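Local coordinates for protein lysozyme (Penaeus vannamei, PDB 6UKC) that probably hydrolyses the beta-1,4 links between N-acetylmuramic acid and N-acetylglucosamine in bacterial peptidoglycan, and those in chitodextrins, as a C-type lysozyme, at residues 10-15 with 85-90; 28-33 with 93-98; 34-39 with 127-132. All coordinates share one frame; numbering follows the deposited sequence.

Contact 1 of 3, residues 10-15 with 85-90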
ATOM      1  N   CYS A  10      -8.530  -6.666  10.299  1.00 18.97           N
ATOM      2  CA  CYS A  10      -8.252  -6.253  11.701  1.00 18.42           C
ATOM      3  C   CYS A  10      -6.851  -6.725  12.100  1.00 18.22           C
ATOM      4  O   CYS A  10      -6.160  -5.963  12.787  1.00 20.22           O
ATOM      5  CB  CYS A  10      -9.327  -6.773  12.645  1.00 17.74           C
ATOM      6  SG  CYS A  10     -10.964  -6.153  12.184  1.00 19.51           S
ATOM      7  N   GLU A  11      -6.420  -7.899  11.649  1.00 18.47           N
ATOM      8  CA  GLU A  11      -5.035  -8.388  11.903  1.00 18.31           C
ATOM      9  C   GLU A  11      -4.019  -7.410  11.298  1.00 18.16           C
ATOM     10  O   GLU A  11      -3.001  -7.075  11.928  1.00 18.47           O
ATOM     11  CB  GLU A  11      -4.874  -9.761  11.280  1.00 18.45           C
ATOM     12  CG  GLU A  11      -3.535 -10.400  11.593  1.00 20.38           C
ATOM     13  CD  GLU A  11      -3.198 -11.572  10.692  1.00 20.02           C
ATOM     14  OE1 GLU A  11      -2.068 -12.017  10.734  1.00 21.43           O
ATOM     15  OE2 GLU A  11      -4.086 -12.030   9.953  1.00 22.33           O
ATOM     16  N   PHE A  12      -4.290  -6.957  10.092  1.00 18.43           N
ATOM     17  CA  PHE A  12      -3.440  -5.987   9.377  1.00 18.67           C
ATOM     18  C   PHE A  12      -3.499  -4.648  10.116  1.00 20.05           C
ATOM     19  O   PHE A  12      -2.403  -4.046  10.318  1.00 20.23           O
ATOM     20  CB  PHE A  12      -3.866  -5.871   7.920  1.00 17.62           C
ATOM     21  CG  PHE A  12      -2.958  -5.015   7.085  1.00 17.47           C
ATOM     22  CD1 PHE A  12      -1.611  -5.310   6.975  1.00 17.24           C
ATOM     23  CD2 PHE A  12      -3.448  -3.904   6.432  1.00 17.04           C
ATOM     24  CE1 PHE A  12      -0.779  -4.521   6.205  1.00 16.96           C
ATOM     25  CE2 PHE A  12      -2.605  -3.106   5.679  1.00 17.05           C
ATOM     26  CZ  PHE A  12      -1.277  -3.418   5.563  1.00 16.17           C
ATOM     27  N   ALA A  13      -4.700  -4.197  10.517  1.00 20.79           N
ATOM     28  CA  ALA A  13      -4.841  -2.945  11.309  1.00 21.01           C
ATOM     29  C   ALA A  13      -3.999  -3.028  12.592  1.00 20.18           C
ATOM     30  O   ALA A  13      -3.236  -2.056  12.852  1.00 20.57           O
ATOM     31  CB  ALA A  13      -6.293  -2.647  11.627  1.00 20.94           C
ATOM     32  N   GLU A  14      -4.132  -4.121  13.365  1.00 19.57           N
ATOM     33  CA  GLU A  14      -3.424  -4.305  14.663  1.00 21.14           C
ATOM     34  C   GLU A  14      -1.907  -4.340  14.401  1.00 20.21           C
ATOM     35  O   GLU A  14      -1.155  -3.820  15.208  1.00 18.14           O
ATOM     36  CB  GLU A  14      -3.951  -5.532  15.417  1.00 23.70           C
ATOM     37  CG  GLU A  14      -5.368  -5.363  15.968  1.00 26.38           C
ATOM     38  CD  GLU A  14      -5.886  -6.501  16.851  1.00 28.82           C
ATOM     39  OE1 GLU A  14      -7.026  -6.947  16.635  1.00 35.77           O
ATOM     40  OE2 GLU A  14      -5.164  -6.940  17.761  1.00 28.89           O
ATOM     41  N   LEU A  15      -1.459  -4.910  13.288  1.00 21.40           N
ATOM     42  CA  LEU A  15      -0.007  -4.997  12.977  1.00 21.39           C
ATOM     43  C   LEU A  15       0.566  -3.593  12.774  1.00 20.88           C
ATOM     44  O   LEU A  15       1.672  -3.303  13.309  1.00 17.51           O
ATOM     45  CB  LEU A  15       0.205  -5.820  11.709  1.00 22.32           C
ATOM     46  CG  LEU A  15       1.649  -5.825  11.223  1.00 23.28           C
ATOM     47  CD1 LEU A  15       2.521  -6.616  12.192  1.00 24.15           C
ATOM     48  CD2 LEU A  15       1.749  -6.360   9.810  1.00 24.24           C
ATOM     49  N   ASP A  85       6.181 -11.787   3.357  1.00 21.59           N
ATOM     50  CA  ASP A  85       5.353 -12.001   4.568  1.00 23.63           C
ATOM     51  C   ASP A  85       5.563 -10.792   5.493  1.00 22.57           C
ATOM     52  O   ASP A  85       4.593 -10.347   6.104  1.00 25.45           O
ATOM     53  CB  ASP A  85       5.717 -13.331   5.232  1.00 25.18           C
ATOM     54  CG  ASP A  85       5.168 -14.565   4.539  1.00 26.88           C
ATOM     55  OD1 ASP A  85       4.537 -14.436   3.452  1.00 25.82           O
ATOM     56  OD2 ASP A  85       5.364 -15.657   5.109  1.00 31.70           O
ATOM     57  N   ASP A  86       6.788 -10.260   5.531  1.00 20.92           N
ATOM     58  CA  ASP A  86       7.180  -9.042   6.279  1.00 19.58           C
ATOM     59  C   ASP A  86       6.976  -7.782   5.419  1.00 19.04           C
ATOM     60  O   ASP A  86       7.685  -7.654   4.390  1.00 17.62           O
ATOM     61  CB  ASP A  86       8.626  -9.163   6.733  1.00 19.43           C
ATOM     62  CG  ASP A  86       9.072  -7.981   7.549  1.00 20.00           C
ATOM     63  OD1 ASP A  86       9.089  -6.845   7.004  1.00 22.36           O
ATOM     64  OD2 ASP A  86       9.374  -8.202   8.716  1.00 22.03           O
ATOM     65  N   ILE A  87       6.147  -6.839   5.905  1.00 17.08           N
ATOM     66  CA  ILE A  87       5.618  -5.680   5.125  1.00 17.83           C
ATOM     67  C   ILE A  87       6.492  -4.447   5.339  1.00 17.86           C
ATOM     68  O   ILE A  87       6.188  -3.394   4.736  1.00 18.52           O
ATOM     69  CB  ILE A  87       4.157  -5.370   5.508  1.00 17.04           C
ATOM     70  CG1 ILE A  87       4.035  -4.930   6.974  1.00 17.73           C
ATOM     71  CG2 ILE A  87       3.298  -6.576   5.192  1.00 17.21           C
ATOM     72  CD1 ILE A  87       3.016  -3.849   7.237  1.00 18.11           C
ATOM     73  N   THR A  88       7.505  -4.527   6.192  1.00 17.09           N
ATOM     74  CA  THR A  88       8.379  -3.348   6.444  1.00 17.43           C
ATOM     75  C   THR A  88       8.650  -2.571   5.140  1.00 17.68           C
ATOM     76  O   THR A  88       8.375  -1.341   5.116  1.00 18.81           O
ATOM     77  CB  THR A  88       9.655  -3.737   7.203  1.00 16.44           C
ATOM     78  OG1 THR A  88       9.243  -4.470   8.365  1.00 15.09           O
ATOM     79  CG2 THR A  88      10.467  -2.522   7.603  1.00 16.00           C
ATOM     80  N   GLU A  89       9.214  -3.209   4.109  1.00 18.51           N
ATOM     81  CA  GLU A  89       9.712  -2.469   2.911  1.00 18.48           C
ATOM     82  C   GLU A  89       8.516  -1.986   2.083  1.00 17.42           C
ATOM     83  O   GLU A  89       8.610  -0.884   1.501  1.00 17.22           O
ATOM     84  CB  GLU A  89      10.620  -3.355   2.067  1.00 19.67           C
ATOM     85  CG  GLU A  89      11.896  -3.764   2.765  1.00 19.93           C
ATOM     86  CD  GLU A  89      12.974  -2.701   2.830  1.00 20.35           C
ATOM     87  OE1 GLU A  89      14.121  -3.107   3.093  1.00 21.56           O
ATOM     88  OE2 GLU A  89      12.679  -1.489   2.603  1.00 18.06           O
ATOM     89  N   ALA A  90       7.440  -2.786   2.030  1.00 15.98           N
ATOM     90  CA  ALA A  90       6.163  -2.419   1.373  1.00 15.40           C
ATOM     91  C   ALA A  90       5.683  -1.104   1.981  1.00 15.04           C
ATOM     92  O   ALA A  90       5.461  -0.142   1.217  1.00 14.80           O
ATOM     93  CB  ALA A  90       5.128  -3.516   1.517  1.00 14.81           C
TER

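Contact 2 of 3, residues 28-33 with 93-98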
ATOM      1  N   LYS A  28      -6.267   3.636   8.955  1.00 18.76           N
ATOM      2  CA  LYS A  28      -7.570   3.468   8.241  1.00 19.28           C
ATOM      3  C   LYS A  28      -7.325   3.570   6.730  1.00 18.14           C
ATOM      4  O   LYS A  28      -7.968   2.810   5.959  1.00 18.02           O
ATOM      5  CB  LYS A  28      -8.619   4.469   8.735  1.00 19.65           C
ATOM      6  CG  LYS A  28      -8.346   5.933   8.427  1.00 20.49           C
ATOM      7  CD  LYS A  28      -9.231   6.838   9.244  1.00 20.75           C
ATOM      8  CE  LYS A  28      -9.307   8.255   8.719  1.00 20.84           C
ATOM      9  NZ  LYS A  28     -10.140   9.080   9.636  1.00 21.84           N
ATOM     10  N   ASN A  29      -6.400   4.444   6.320  1.00 17.14           N
ATOM     11  CA  ASN A  29      -6.077   4.645   4.887  1.00 16.48           C
ATOM     12  C   ASN A  29      -5.313   3.418   4.365  1.00 16.78           C
ATOM     13  O   ASN A  29      -5.631   2.976   3.242  1.00 16.18           O
ATOM     14  CB  ASN A  29      -5.365   5.976   4.647  1.00 17.51           C
ATOM     15  CG  ASN A  29      -6.335   7.140   4.587  1.00 17.42           C
ATOM     16  OD1 ASN A  29      -7.203   7.160   3.730  1.00 16.69           O
ATOM     17  ND2 ASN A  29      -6.244   8.077   5.521  1.00 18.03           N
ATOM     18  N   TRP A  30      -4.323   2.888   5.096  1.00 16.71           N
ATOM     19  CA  TRP A  30      -3.519   1.771   4.528  1.00 16.82           C
ATOM     20  C   TRP A  30      -4.395   0.507   4.480  1.00 17.15           C
ATOM     21  O   TRP A  30      -4.351  -0.225   3.452  1.00 18.31           O
ATOM     22  CB  TRP A  30      -2.181   1.559   5.269  1.00 16.88           C
ATOM     23  CG  TRP A  30      -1.156   2.632   5.052  1.00 17.03           C
ATOM     24  CD1 TRP A  30      -0.457   3.283   6.031  1.00 18.20           C
ATOM     25  CD2 TRP A  30      -0.657   3.152   3.795  1.00 17.67           C
ATOM     26  NE1 TRP A  30       0.416   4.189   5.481  1.00 18.92           N
ATOM     27  CE2 TRP A  30       0.316   4.136   4.111  1.00 17.70           C
ATOM     28  CE3 TRP A  30      -0.935   2.903   2.442  1.00 16.88           C
ATOM     29  CZ2 TRP A  30       0.998   4.860   3.135  1.00 17.09           C
ATOM     30  CZ3 TRP A  30      -0.276   3.633   1.475  1.00 16.94           C
ATOM     31  CH2 TRP A  30       0.688   4.586   1.818  1.00 17.69           C
ATOM     32  N   VAL A  31      -5.198   0.254   5.516  1.00 16.62           N
ATOM     33  CA  VAL A  31      -6.102  -0.940   5.537  1.00 16.10           C
ATOM     34  C   VAL A  31      -7.029  -0.911   4.302  1.00 16.17           C
ATOM     35  O   VAL A  31      -7.162  -1.961   3.567  1.00 15.71           O
ATOM     36  CB  VAL A  31      -6.893  -0.990   6.855  1.00 15.51           C
ATOM     37  CG1 VAL A  31      -8.010  -2.017   6.820  1.00 14.96           C
ATOM     38  CG2 VAL A  31      -5.973  -1.236   8.051  1.00 15.31           C
ATOM     39  N   CYS A  32      -7.679   0.229   4.072  1.00 16.69           N
ATOM     40  CA  CYS A  32      -8.644   0.402   2.958  1.00 16.72           C
ATOM     41  C   CYS A  32      -7.924   0.133   1.625  1.00 16.58           C
ATOM     42  O   CYS A  32      -8.488  -0.655   0.774  1.00 14.77           O
ATOM     43  CB  CYS A  32      -9.276   1.785   2.960  1.00 16.85           C
ATOM     44  SG  CYS A  32     -10.642   1.899   1.781  1.00 17.84           S
ATOM     45  N   ILE A  33      -6.753   0.766   1.438  1.00 15.38           N
ATOM     46  CA  ILE A  33      -5.958   0.643   0.183  1.00 16.55           C
ATOM     47  C   ILE A  33      -5.575  -0.823  -0.005  1.00 17.34           C
ATOM     48  O   ILE A  33      -5.833  -1.326  -1.128  1.00 17.73           O
ATOM     49  CB  ILE A  33      -4.751   1.592   0.151  1.00 17.28           C
ATOM     50  CG1 ILE A  33      -5.232   3.040   0.030  1.00 17.56           C
ATOM     51  CG2 ILE A  33      -3.794   1.223  -0.981  1.00 18.07           C
ATOM     52  CD1 ILE A  33      -4.178   4.056   0.393  1.00 19.23           C
ATOM     53  N   CYS A  93       8.068   1.870   1.378  1.00 18.04           N
ATOM     54  CA  CYS A  93       7.971   2.332  -0.030  1.00 18.30           C
ATOM     55  C   CYS A  93       6.614   3.018  -0.287  1.00 18.81           C
ATOM     56  O   CYS A  93       6.572   4.069  -1.027  1.00 18.70           O
ATOM     57  CB  CYS A  93       8.224   1.190  -1.001  1.00 18.71           C
ATOM     58  SG  CYS A  93       8.167   1.709  -2.732  1.00 19.04           S
ATOM     59  N   ALA A  94       5.530   2.504   0.299  1.00 18.27           N
ATOM     60  CA  ALA A  94       4.198   3.154   0.185  1.00 17.80           C
ATOM     61  C   ALA A  94       4.288   4.563   0.800  1.00 17.61           C
ATOM     62  O   ALA A  94       3.810   5.522   0.179  1.00 15.88           O
ATOM     63  CB  ALA A  94       3.103   2.297   0.805  1.00 17.54           C
ATOM     64  N   GLU A  95       4.950   4.727   1.944  1.00 17.71           N
ATOM     65  CA  GLU A  95       5.060   6.075   2.569  1.00 17.63           C
ATOM     66  C   GLU A  95       5.845   7.025   1.664  1.00 18.43           C
ATOM     67  O   GLU A  95       5.555   8.238   1.706  1.00 17.51           O
ATOM     68  CB  GLU A  95       5.740   5.976   3.926  1.00 18.45           C
ATOM     69  CG  GLU A  95       4.838   5.312   4.946  1.00 20.85           C
ATOM     70  CD  GLU A  95       5.449   5.139   6.321  1.00 21.49           C
ATOM     71  OE1 GLU A  95       4.691   5.071   7.293  1.00 21.86           O
ATOM     72  OE2 GLU A  95       6.678   5.057   6.397  1.00 25.47           O
ATOM     73  N   THR A  96       6.856   6.521   0.947  1.00 18.04           N
ATOM     74  CA  THR A  96       7.609   7.305  -0.072  1.00 18.75           C
ATOM     75  C   THR A  96       6.697   7.662  -1.257  1.00 18.11           C
ATOM     76  O   THR A  96       6.802   8.817  -1.772  1.00 16.89           O
ATOM     77  CB  THR A  96       8.829   6.527  -0.573  1.00 19.32           C
ATOM     78  OG1 THR A  96       9.640   6.358   0.580  1.00 19.04           O
ATOM     79  CG2 THR A  96       9.603   7.233  -1.669  1.00 20.75           C
ATOM     80  N   ILE A  97       5.890   6.699  -1.730  1.00 18.52           N
ATOM     81  CA  ILE A  97       4.916   6.965  -2.835  1.00 18.80           C
ATOM     82  C   ILE A  97       3.952   8.069  -2.371  1.00 18.81           C
ATOM     83  O   ILE A  97       3.780   9.056  -3.118  1.00 19.77           O
ATOM     84  CB  ILE A  97       4.189   5.679  -3.263  1.00 19.92           C
ATOM     85  CG1 ILE A  97       5.165   4.702  -3.931  1.00 19.09           C
ATOM     86  CG2 ILE A  97       2.984   5.987  -4.152  1.00 19.71           C
ATOM     87  CD1 ILE A  97       4.598   3.340  -4.150  1.00 18.09           C
ATOM     88  N   ARG A  98       3.382   7.933  -1.174  1.00 17.76           N
ATOM     89  CA  ARG A  98       2.518   8.963  -0.538  1.00 19.03           C
ATOM     90  C   ARG A  98       3.285  10.288  -0.400  1.00 19.30           C
ATOM     91  O   ARG A  98       2.724  11.324  -0.753  1.00 19.03           O
ATOM     92  CB  ARG A  98       2.028   8.519   0.846  1.00 17.88           C
ATOM     93  CG  ARG A  98       0.848   9.345   1.347  1.00 17.52           C
ATOM     94  CD  ARG A  98       0.488   9.092   2.806  1.00 17.23           C
ATOM     95  NE  ARG A  98       1.656   9.255   3.647  1.00 16.32           N
ATOM     96  CZ  ARG A  98       1.951   8.521   4.710  1.00 17.22           C
ATOM     97  NH1 ARG A  98       1.144   7.542   5.094  1.00 17.92           N
ATOM     98  NH2 ARG A  98       3.073   8.757   5.379  1.00 16.38           N
TER
HETATM   99  O   HOH W   1       2.297   5.590   7.277  1.00 11.30           O

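Contact 3 of 3, residues 34-39 with 127-132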
ATOM      1  N   ALA A  34      -5.047  -1.489   1.043  1.00 17.40           N
ATOM      2  CA  ALA A  34      -4.648  -2.918   0.976  1.00 18.16           C
ATOM      3  C   ALA A  34      -5.850  -3.800   0.627  1.00 19.57           C
ATOM      4  O   ALA A  34      -5.679  -4.761  -0.169  1.00 17.95           O
ATOM      5  CB  ALA A  34      -4.036  -3.382   2.275  1.00 18.70           C
ATOM      6  N   GLU A  35      -6.999  -3.576   1.279  1.00 21.08           N
ATOM      7  CA  GLU A  35      -8.184  -4.420   1.001  1.00 21.09           C
ATOM      8  C   GLU A  35      -8.400  -4.430  -0.517  1.00 20.00           C
ATOM      9  O   GLU A  35      -8.419  -5.528  -1.124  1.00 17.59           O
ATOM     10  CB  GLU A  35      -9.450  -3.948   1.716  1.00 22.52           C
ATOM     11  CG  GLU A  35     -10.529  -5.015   1.659  1.00 24.02           C
ATOM     12  CD  GLU A  35     -11.893  -4.669   2.212  1.00 25.82           C
ATOM     13  OE1 GLU A  35     -12.842  -5.129   1.612  1.00 29.85           O
ATOM     14  OE2 GLU A  35     -11.998  -3.971   3.250  1.00 28.59           O
ATOM     15  N   PHE A  36      -8.510  -3.245  -1.121  1.00 19.39           N
ATOM     16  CA  PHE A  36      -9.052  -3.102  -2.500  1.00 19.45           C
ATOM     17  C   PHE A  36      -7.931  -3.210  -3.528  1.00 19.72           C
ATOM     18  O   PHE A  36      -8.288  -3.471  -4.670  1.00 20.41           O
ATOM     19  CB  PHE A  36      -9.906  -1.844  -2.620  1.00 18.52           C
ATOM     20  CG  PHE A  36     -11.115  -1.933  -1.726  1.00 18.36           C
ATOM     21  CD1 PHE A  36     -12.145  -2.809  -2.027  1.00 18.06           C
ATOM     22  CD2 PHE A  36     -11.197  -1.188  -0.557  1.00 18.62           C
ATOM     23  CE1 PHE A  36     -13.261  -2.907  -1.204  1.00 18.79           C
ATOM     24  CE2 PHE A  36     -12.303  -1.300   0.280  1.00 18.82           C
ATOM     25  CZ  PHE A  36     -13.333  -2.163  -0.041  1.00 18.94           C
ATOM     26  N   GLU A  37      -6.653  -3.103  -3.136  1.00 19.03           N
ATOM     27  CA  GLU A  37      -5.555  -3.330  -4.104  1.00 18.74           C
ATOM     28  C   GLU A  37      -5.258  -4.826  -4.171  1.00 18.26           C
ATOM     29  O   GLU A  37      -4.992  -5.278  -5.283  1.00 19.48           O
ATOM     30  CB  GLU A  37      -4.311  -2.501  -3.784  1.00 19.15           C
ATOM     31  CG  GLU A  37      -4.503  -1.023  -3.998  1.00 19.60           C
ATOM     32  CD  GLU A  37      -4.456  -0.574  -5.442  1.00 20.42           C
ATOM     33  OE1 GLU A  37      -4.678   0.621  -5.701  1.00 21.59           O
ATOM     34  OE2 GLU A  37      -4.162  -1.422  -6.281  1.00 22.79           O
ATOM     35  N   SER A  38      -5.341  -5.583  -3.074  1.00 17.89           N
ATOM     36  CA  SER A  38      -4.720  -6.935  -3.027  1.00 18.24           C
ATOM     37  C   SER A  38      -5.458  -7.951  -2.155  1.00 19.95           C
ATOM     38  O   SER A  38      -4.949  -9.078  -2.077  1.00 23.60           O
ATOM     39  CB  SER A  38      -3.317  -6.814  -2.528  1.00 18.92           C
ATOM     40  OG  SER A  38      -3.317  -6.446  -1.149  1.00 18.95           O
ATOM     41  N   SER A  39      -6.571  -7.593  -1.507  1.00 20.14           N
ATOM     42  CA  SER A  39      -7.240  -8.397  -0.450  1.00 18.56           C
ATOM     43  C   SER A  39      -6.236  -8.787   0.641  1.00 18.55           C
ATOM     44  O   SER A  39      -6.266  -9.945   1.096  1.00 18.33           O
ATOM     45  CB  SER A  39      -7.910  -9.584  -1.042  1.00 18.81           C
ATOM     46  OG  SER A  39      -8.769  -9.166  -2.085  1.00 19.30           O
ATOM     47  N   ASP A 127     -13.511   5.721   9.527  1.00 21.66           N
ATOM     48  CA  ASP A 127     -13.747   5.386  10.956  1.00 20.97           C
ATOM     49  C   ASP A 127     -14.889   4.370  11.038  1.00 20.67           C
ATOM     50  O   ASP A 127     -14.694   3.323  11.688  1.00 21.24           O
ATOM     51  CB  ASP A 127     -13.883   6.655  11.785  1.00 22.38           C
ATOM     52  CG  ASP A 127     -12.526   7.317  11.963  1.00 23.77           C
ATOM     53  OD1 ASP A 127     -11.574   6.619  12.393  1.00 24.65           O
ATOM     54  OD2 ASP A 127     -12.412   8.491  11.606  1.00 25.18           O
ATOM     55  N   GLN A 128     -15.991   4.597  10.323  1.00 18.85           N
ATOM     56  CA  GLN A 128     -17.039   3.553  10.145  1.00 18.79           C
ATOM     57  C   GLN A 128     -16.411   2.268   9.571  1.00 18.13           C
ATOM     58  O   GLN A 128     -16.603   1.183  10.166  1.00 17.83           O
ATOM     59  CB  GLN A 128     -18.175   4.052   9.252  1.00 17.97           C
ATOM     60  CG  GLN A 128     -19.283   3.014   9.133  1.00 18.75           C
ATOM     61  CD  GLN A 128     -19.980   2.678  10.437  1.00 17.94           C
ATOM     62  OE1 GLN A 128     -20.149   3.490  11.337  1.00 18.15           O
ATOM     63  NE2 GLN A 128     -20.483   1.468  10.518  1.00 18.84           N
ATOM     64  N   TYR A 129     -15.673   2.380   8.468  1.00 17.63           N
ATOM     65  CA  TYR A 129     -15.022   1.238   7.769  1.00 19.19           C
ATOM     66  C   TYR A 129     -14.182   0.417   8.766  1.00 19.67           C
ATOM     67  O   TYR A 129     -14.238  -0.849   8.715  1.00 20.72           O
ATOM     68  CB  TYR A 129     -14.235   1.765   6.558  1.00 19.13           C
ATOM     69  CG  TYR A 129     -13.279   0.786   5.945  1.00 18.64           C
ATOM     70  CD1 TYR A 129     -13.717  -0.157   5.027  1.00 18.94           C
ATOM     71  CD2 TYR A 129     -11.930   0.803   6.276  1.00 19.55           C
ATOM     72  CE1 TYR A 129     -12.844  -1.073   4.456  1.00 18.69           C
ATOM     73  CE2 TYR A 129     -11.048  -0.121   5.724  1.00 18.88           C
ATOM     74  CZ  TYR A 129     -11.509  -1.064   4.819  1.00 17.91           C
ATOM     75  OH  TYR A 129     -10.669  -1.977   4.265  1.00 18.04           O
ATOM     76  N   MET A 130     -13.464   1.093   9.676  1.00 19.49           N
ATOM     77  CA  MET A 130     -12.584   0.449  10.687  1.00 20.42           C
ATOM     78  C   MET A 130     -13.375   0.015  11.936  1.00 22.09           C
ATOM     79  O   MET A 130     -12.755  -0.648  12.840  1.00 21.93           O
ATOM     80  CB  MET A 130     -11.461   1.404  11.102  1.00 20.95           C
ATOM     81  CG  MET A 130     -10.430   1.653  10.018  1.00 21.22           C
ATOM     82  SD  MET A 130      -9.690   0.122   9.388  1.00 22.33           S
ATOM     83  CE  MET A 130      -9.108  -0.594  10.921  1.00 22.10           C
ATOM     84  N   ALA A 131     -14.677   0.329  12.016  1.00 21.00           N
ATOM     85  CA  ALA A 131     -15.470   0.115  13.249  1.00 22.10           C
ATOM     86  C   ALA A 131     -15.420  -1.367  13.660  1.00 23.05           C
ATOM     87  O   ALA A 131     -15.308  -1.645  14.867  1.00 25.07           O
ATOM     88  CB  ALA A 131     -16.883   0.619  13.084  1.00 21.26           C
ATOM     89  N   GLU A 132     -15.467  -2.302  12.713  1.00 24.26           N
ATOM     90  CA  GLU A 132     -15.471  -3.746  13.062  1.00 25.15           C
ATOM     91  C   GLU A 132     -14.136  -4.124  13.710  1.00 24.62           C
ATOM     92  O   GLU A 132     -14.142  -5.138  14.408  1.00 25.85           O
ATOM     93  CB  GLU A 132     -15.701  -4.633  11.845  1.00 26.97           C
ATOM     94  CG  GLU A 132     -14.485  -4.699  10.948  1.00 29.07           C
ATOM     95  CD  GLU A 132     -14.615  -5.763   9.886  1.00 29.74           C
ATOM     96  OE1 GLU A 132     -14.686  -5.384   8.695  1.00 30.93           O
ATOM     97  OE2 GLU A 132     -14.682  -6.957  10.258  1.00 30.50           O
TER

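Contact 1 of 3, residues 10-15 with 85-90
Ile87 carries its side of this contact with a single branch. Its CG1 lies between the backbone N and the carbonyl carbon (chi1 64°), and this sends CD1 out to helix 9-20, where two apolar side chains receive it. Leu15 comes tip to tip, with its CD2 3.8 Å from Ile87 CD1. Phe12 approaches at a slant, its ring carbon CE1 4.0 Å from the same methyl. The packing is close but small, and Leu16 and Tyr20, further along helix 9-20, also touch Ile87. Behind the Phe12 ring stand Val31 and Ala34 of helix 24-38, so this end of the contact is buried.

One residue earlier the character changes. The CB of Asp86 is directed away from helix 9-20 and the residue is exposed; its OD1 takes two bonds from Thr88. Thr88 OG1 donates at 2.7 Å to the syn lone pair of Asp86 OD1. Thr88 N makes a capping bond at 2.9 Å to Asp86 OD1, on the anti side and 34° out of the carboxylate plane. Thr88 OG1 is tied as well to Tyr20 OH. The Asp86-Thr88 cap thus opens helix 88-105 on the solvent side while Ile87, just before it, packs on helix 9-20, within the helical domain of the C-type lysozyme fold.

Contact 2 of 3, residues 28-33 with 93-98
Trp30 spans the gap to Ala94 and Arg98 almost unaided, since the axes of 28-33 and 93-98 come no nearer than 12.8 Å and run at 104° to each other. The bond from CA to CB is directed toward the other helix; from there the chain turns CG anti to the carbonyl carbon (chi1 -71°) and delivers the indole across the interface. In the five-membered ring, NE1 donates to water 1 at 3.0 Å, the water lying in the ring plane at its edge. In the six-membered ring, CZ2 meets the guanidinium: Arg98 NH1 is 3.3 Å from Trp30 CZ2, reached obliquely with the two planes 35° apart. At the far end Trp30 CH2 presses on Ala94 CB at 3.5 Å, and CZ3 touches the same methyl. Tyr111 and Trp114 pack edge-to-face with this indole from elsewhere in the fold.

Trp30 NE1 and Arg98 NH1 are both donors and do not bond to each other, although they lie 3.5 Å apart. Water 1 lies in the guanidinium plane too; its approach to Glu95 OE1 is too short to be trusted in detail. By accepting from both nitrogens, the water keeps two donors from facing each other unbonded, while the far end of the ring, CH2 and CZ3, packs on the Ala94 methyl.

Contact 3 of 3, residues 34-39 with 127-132
Tyr129 reaches across from helix 126-134 to meet Glu35, and with Phe36 these residues supply the buried surface here. The phenol donates through OH to Glu35 OE2 at 2.6 Å. It meets the carboxylate oxygen on the anti side, 23° out of the carboxylate plane, while carboxylate and ring planes lie only 20° apart. Glu35 OE2 lies at the ring edge, near its plane, 3.3 Å from Tyr129 CE1. Glu35 has CG anti to its backbone nitrogen (chi1 -167°) and runs extended from there; the hydroxyl also lies along the aliphatic part of the side chain, with Tyr129 OH 3.4 Å from Glu35 CB.

Phe36 adds a looser apolar touch, Phe36 CE2 to Tyr129 CE1 at 4.2 Å, at a slant. Glu35 CB stands over one face of the Phe36 ring, 4.0 Å above its plane and shifted toward the rim.

The contact lies at the surface of the helical domain of the C-type lysozyme fold, joining the last turns of helix 24-38 to helix 126-134. Lys9, which begins helix 9-20, makes a cation-pi contact with the Tyr129 ring and a salt bridge to Glu132; Val31 and Cys32 of helix 24-38 pack against Tyr129, and Phe36 leans on Ala116 and Lys120 of helix 115-121.

Contact 2 is the most central but only partly buried, contact 1 is buried though further out, and contact 3 is at the surface. Helix 24-38 serves contacts 2 and 3, and helix 88-105 serves contacts 1 and 2. Helix 9-20, used in contact 1, also touches the other two: Phe12 packs on Val31 of contact 2 and Ala34 of contact 3, and Ala13 on Met130 of contact 3. Across contact 1 only apolar side chains meet, contact 2 mixes an indole with a guanidinium and a water, and contact 3 is carried by a direct phenol-carboxylate bond. Lys28 to Asp127, a salt bridge, links the segments of contacts 2 and 3.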